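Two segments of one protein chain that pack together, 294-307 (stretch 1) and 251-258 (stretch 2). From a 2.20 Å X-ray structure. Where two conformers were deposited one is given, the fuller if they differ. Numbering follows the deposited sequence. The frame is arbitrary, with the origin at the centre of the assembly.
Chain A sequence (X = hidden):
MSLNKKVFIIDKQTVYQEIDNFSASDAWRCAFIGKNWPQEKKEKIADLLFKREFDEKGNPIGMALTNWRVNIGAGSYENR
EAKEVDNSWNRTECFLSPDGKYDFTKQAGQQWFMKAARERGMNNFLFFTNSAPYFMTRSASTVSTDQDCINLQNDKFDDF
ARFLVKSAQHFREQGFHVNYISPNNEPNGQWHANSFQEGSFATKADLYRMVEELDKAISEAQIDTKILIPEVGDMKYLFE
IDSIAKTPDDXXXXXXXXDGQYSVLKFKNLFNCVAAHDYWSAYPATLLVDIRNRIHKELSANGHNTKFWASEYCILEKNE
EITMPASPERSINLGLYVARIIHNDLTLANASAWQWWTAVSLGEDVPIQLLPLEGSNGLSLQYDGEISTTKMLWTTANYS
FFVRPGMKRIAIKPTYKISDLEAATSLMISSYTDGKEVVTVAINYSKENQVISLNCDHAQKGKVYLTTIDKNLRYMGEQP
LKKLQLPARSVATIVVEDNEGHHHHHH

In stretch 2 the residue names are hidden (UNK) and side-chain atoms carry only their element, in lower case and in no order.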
# COMPACT_ATOMS: atom_id res chain seq x y z
N ARG A 294 0.96 -18.28 -7.03
CA ARG A 294 -0.32 -18.91 -6.74
C ARG A 294 -1.50 -17.93 -6.85
O ARG A 294 -2.56 -18.29 -7.39
CB ARG A 294 -0.30 -19.56 -5.37
CG ARG A 294 -1.35 -20.67 -5.28
CD ARG A 294 -1.39 -21.27 -3.93
NE ARG A 294 -2.59 -22.08 -3.76
CZ ARG A 294 -2.94 -22.67 -2.64
NH1 ARG A 294 -2.18 -22.57 -1.56
NH2 ARG A 294 -4.06 -23.39 -2.60
N ILE A 295 -1.28 -16.69 -6.39
CA ILE A 295 -2.30 -15.66 -6.44
C ILE A 295 -2.76 -15.46 -7.87
O ILE A 295 -3.96 -15.54 -8.16
CB ILE A 295 -1.81 -14.29 -5.85
CG1 ILE A 295 -1.48 -14.41 -4.35
CG2 ILE A 295 -2.84 -13.20 -6.13
CD1 ILE A 295 -0.95 -13.12 -3.72
N HIS A 296 -1.80 -15.20 -8.75
CA HIS A 296 -2.10 -14.98 -10.15
C HIS A 296 -2.74 -16.21 -10.85
O HIS A 296 -3.67 -16.06 -11.63
CB HIS A 296 -0.85 -14.55 -10.89
CG HIS A 296 -1.11 -14.20 -12.32
ND1 HIS A 296 -2.07 -13.29 -12.69
CD2 HIS A 296 -0.56 -14.66 -13.47
CE1 HIS A 296 -2.09 -13.19 -14.01
NE2 HIS A 296 -1.19 -14.02 -14.51
N LYS A 297 -2.23 -17.40 -10.54
CA LYS A 297 -2.78 -18.64 -11.09
C LYS A 297 -4.27 -18.77 -10.72
O LYS A 297 -5.11 -18.86 -11.60
CB LYS A 297 -1.98 -19.86 -10.62
CG LYS A 297 -2.33 -21.21 -11.35
CD LYS A 297 -2.45 -22.40 -10.36
CE LYS A 297 -1.29 -22.46 -9.33
NZ LYS A 297 -1.48 -23.39 -8.11
N GLU A 298 -4.58 -18.73 -9.42
CA GLU A 298 -5.97 -18.89 -8.95
C GLU A 298 -6.85 -17.73 -9.33
O GLU A 298 -7.98 -17.93 -9.74
CB GLU A 298 -6.07 -19.07 -7.43
CG GLU A 298 -5.18 -20.12 -6.82
CD GLU A 298 -5.42 -21.49 -7.32
OE1 GLU A 298 -4.54 -22.37 -7.10
OE2 GLU A 298 -6.49 -21.70 -7.95
N LEU A 299 -6.35 -16.51 -9.15
CA LEU A 299 -7.18 -15.33 -9.44
C LEU A 299 -7.47 -15.17 -10.91
O LEU A 299 -8.58 -14.81 -11.27
CB LEU A 299 -6.58 -14.04 -8.85
CG LEU A 299 -7.49 -12.82 -8.68
CD1 LEU A 299 -8.82 -13.11 -7.98
CD2 LEU A 299 -6.72 -11.70 -7.95
N SER A 300 -6.50 -15.42 -11.78
CA SER A 300 -6.75 -15.18 -13.21
C SER A 300 -7.68 -16.23 -13.86
O SER A 300 -8.28 -15.98 -14.90
CB SER A 300 -5.44 -15.04 -13.98
OG SER A 300 -4.76 -16.29 -14.02
N ALA A 301 -7.82 -17.40 -13.24
CA ALA A 301 -8.77 -18.41 -13.74
C ALA A 301 -10.23 -18.16 -13.29
O ALA A 301 -11.10 -18.98 -13.55
CB ALA A 301 -8.29 -19.82 -13.36
N ASN A 302 -10.51 -17.03 -12.63
CA ASN A 302 -11.89 -16.72 -12.22
C ASN A 302 -12.80 -16.24 -13.36
O ASN A 302 -14.02 -16.09 -13.19
CB ASN A 302 -11.89 -15.77 -11.00
CG ASN A 302 -11.87 -14.29 -11.38
OD1 ASN A 302 -11.43 -13.90 -12.45
ND2 ASN A 302 -12.36 -13.45 -10.48
N GLY A 303 -12.19 -15.97 -14.52
CA GLY A 303 -12.94 -15.62 -15.72
C GLY A 303 -13.55 -14.23 -15.67
O GLY A 303 -14.49 -13.91 -16.41
N HIS A 304 -13.00 -13.39 -14.78
CA HIS A 304 -13.60 -12.08 -14.50
C HIS A 304 -12.67 -10.87 -14.61
O HIS A 304 -13.11 -9.72 -14.42
CB HIS A 304 -14.24 -12.13 -13.13
CG HIS A 304 -15.72 -12.07 -13.17
ND1 HIS A 304 -16.51 -13.20 -13.31
CD2 HIS A 304 -16.57 -11.02 -13.08
CE1 HIS A 304 -17.78 -12.84 -13.30
NE2 HIS A 304 -17.84 -11.52 -13.16
N ASN A 305 -11.40 -11.16 -14.92
CA ASN A 305 -10.38 -10.12 -15.08
C ASN A 305 -10.20 -9.33 -13.76
O ASN A 305 -10.01 -8.12 -13.78
CB ASN A 305 -10.72 -9.19 -16.26
CG ASN A 305 -9.49 -8.51 -16.87
OD1 ASN A 305 -8.39 -9.06 -16.86
ND2 ASN A 305 -9.69 -7.32 -17.43
N THR A 306 -10.25 -10.03 -12.64
CA THR A 306 -10.13 -9.42 -11.33
C THR A 306 -8.70 -8.99 -11.10
O THR A 306 -7.78 -9.73 -11.36
CB THR A 306 -10.63 -10.38 -10.24
OG1 THR A 306 -12.00 -10.68 -10.52
CG2 THR A 306 -10.51 -9.78 -8.82
N LYS A 307 -8.54 -7.75 -10.64
CA LYS A 307 -7.23 -7.23 -10.25
C LYS A 307 -6.74 -7.75 -8.88
O LYS A 307 -7.51 -8.25 -8.05
CB LYS A 307 -7.25 -5.70 -10.26
CG LYS A 307 -7.28 -5.07 -11.65
CD LYS A 307 -7.48 -3.60 -11.54
CE LYS A 307 -7.29 -2.94 -12.89
NZ LYS A 307 -7.41 -1.45 -12.80
N UNK A 251 -10.41 -16.79 0.41
CA UNK A 251 -10.97 -15.56 -0.15
C UNK A 251 -11.17 -15.63 -1.67
O UNK A 251 -12.25 -15.31 -2.17
c UNK A 251 -11.53 -13.73 2.39
c UNK A 251 -10.57 -13.06 -0.57
c UNK A 251 -10.15 -14.04 1.76
c UNK A 251 -10.13 -14.29 0.23
N UNK A 252 -10.15 -16.04 -2.40
CA UNK A 252 -10.28 -16.03 -3.85
C UNK A 252 -11.49 -16.86 -4.34
O UNK A 252 -12.34 -16.34 -5.05
c UNK A 252 -9.22 -16.56 -6.06
c UNK A 252 -8.97 -16.42 -4.57
c UNK A 252 -6.43 -15.73 -4.68
c UNK A 252 -7.87 -15.35 -4.27
N UNK A 253 -11.58 -18.13 -3.93
CA UNK A 253 -12.59 -19.03 -4.49
C UNK A 253 -13.97 -18.77 -3.92
O UNK A 253 -14.98 -18.82 -4.64
n UNK A 253 -9.43 -21.48 -6.57
c UNK A 253 -11.21 -20.95 -5.39
c UNK A 253 -10.48 -21.72 -7.33
c UNK A 253 -12.21 -20.51 -4.37
n UNK A 253 -11.57 -21.39 -6.64
c UNK A 253 -9.85 -20.99 -5.36
N UNK A 254 -14.01 -18.46 -2.63
CA UNK A 254 -15.26 -18.28 -1.93
C UNK A 254 -15.93 -16.94 -2.24
O UNK A 254 -17.15 -16.86 -2.26
c UNK A 254 -15.04 -18.43 -0.44
o UNK A 254 -16.23 -18.16 0.25
N UNK A 255 -15.12 -15.92 -2.51
CA UNK A 255 -15.59 -14.53 -2.69
C UNK A 255 -15.44 -14.01 -4.13
O UNK A 255 -16.24 -13.18 -4.57
c UNK A 255 -16.60 -11.83 0.93
s UNK A 255 -15.02 -12.61 1.11
c UNK A 255 -15.20 -13.89 -0.18
c UNK A 255 -14.93 -13.55 -1.68
N UNK A 256 -14.42 -14.48 -4.85
CA UNK A 256 -14.12 -13.93 -6.16
C UNK A 256 -14.21 -14.95 -7.33
O UNK A 256 -13.64 -14.73 -8.40
c UNK A 256 -12.79 -11.92 -5.26
c UNK A 256 -12.49 -11.97 -3.91
c UNK A 256 -12.86 -9.56 -3.72
c UNK A 256 -12.77 -13.18 -6.12
c UNK A 256 -12.52 -10.79 -3.13
c UNK A 256 -13.14 -10.68 -5.83
c UNK A 256 -13.16 -9.51 -5.06
N UNK A 257 -14.93 -16.05 -7.09
CA UNK A 257 -15.45 -16.93 -8.16
C UNK A 257 -16.97 -16.82 -8.18
O UNK A 257 -17.59 -16.54 -7.16
c UNK A 257 -13.69 -18.73 -8.53
c UNK A 257 -11.32 -18.33 -8.69
c UNK A 257 -15.03 -18.39 -7.94
c UNK A 257 -13.57 -19.74 -9.50
c UNK A 257 -11.19 -19.34 -9.66
o UNK A 257 -9.95 -19.63 -10.20
c UNK A 257 -12.54 -18.04 -8.14
c UNK A 257 -12.32 -20.06 -10.07
N UNK A 258 -17.57 -17.02 -9.33
CA UNK A 258 -18.99 -16.71 -9.46
C UNK A 258 -19.86 -17.70 -8.72
O UNK A 258 -20.98 -17.37 -8.34
c UNK A 258 -20.55 -17.20 -13.03
n UNK A 258 -20.63 -19.40 -14.32
c UNK A 258 -19.40 -16.51 -10.93
c UNK A 258 -21.43 -18.27 -13.75
c UNK A 258 -20.19 -17.60 -11.58
O HOH W 1 -15.69 -17.34 -11.55

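Position 251 carries four carbons, forked at the first, with one arm two carbons long. None comes within 7 Å of stretch 1, so this buried side chain takes no part in the contact. The fork on CB and the unequal arms make it Ile-251.

Position 252 has the same four carbons and the same fork, but here the CA-to-CB bond points toward stretch 1. The short arm lies near the Leu-299 side chain and the backbone of Glu-298, while the long arm reaches toward the Ile-295 carbonyl. This is Ile-252, whose CG2 lies 4.0 Å from Leu-299 CD1; its CD1 is 4.3 Å from Ile-295 O.

Position 253 shows one carbon and then a five-membered ring of three carbons and two nitrogens. The ring is turned so that its edge, at one nitrogen, meets the carboxylate of Glu-298. This is His-253, whose NE2 donates to Glu-298 OE2 at 3.3 Å, nearly straight at 165°. The other carboxylate oxygen, OE1 of Glu-298, pairs with Lys-297 NZ at 3.4 Å, a salt bridge within its own stretch.

Position 254 has one carbon and one oxygen and lies out of reach of stretch 1: Ser-254.

Position 255 is an unbranched run of two carbons, a sulfur and a carbon, also out of reach. It is Met-255.

Position 256 bears one carbon and a six-carbon ring with no heteroatom. The first carbon lies near Leu-299 and the ring near Thr-306, hence Phe-256. Its CB sits 4.4 Å from Leu-299 CD1, and its ring atom CD2 lies 4.1 Å from Thr-306 CG2. Its backbone takes part too: Asn-302 ND2 donates to Phe-256 O at 2.8 Å.

Position 257 has one carbon and a six-carbon ring bearing an oxygen. The oxygen meets the Glu-298 carbonyl, and one ring face lies against Asn-302 CB, so it is Tyr-257. Its OH donates to Glu-298 O at 2.6 Å, and Asn-302 CB is 3.8 Å from the centroid of the Tyr-257 ring.

Position 258 has four carbons in a row ending in nitrogen, none within 4.5 Å of stretch 1: Lys-258. The end of its side chain leads away, yet its backbone N reaches a water at 2.9 Å, and that water donates to Asn-302 O at 2.7 Å.

The two helices run 24° from parallel, 9.9 Å apart at closest approach. Ile-252 and Phe-256, one turn apart, supply apolar packing against Leu-299, and three hydrogen bonds, from His-253, Asn-302 and Tyr-257, join the stretches beside it. Asn-302 is the rule worth keeping: ND2 donates to Phe-256 O and, at 2.8 Å, to Thr-306 OG1, while OD1 accepts from His-304 N at 2.9 Å. One amide thus braces its own loop and ties it to the other stretch.

Stretch 2 (251-258) IIHSMFYK
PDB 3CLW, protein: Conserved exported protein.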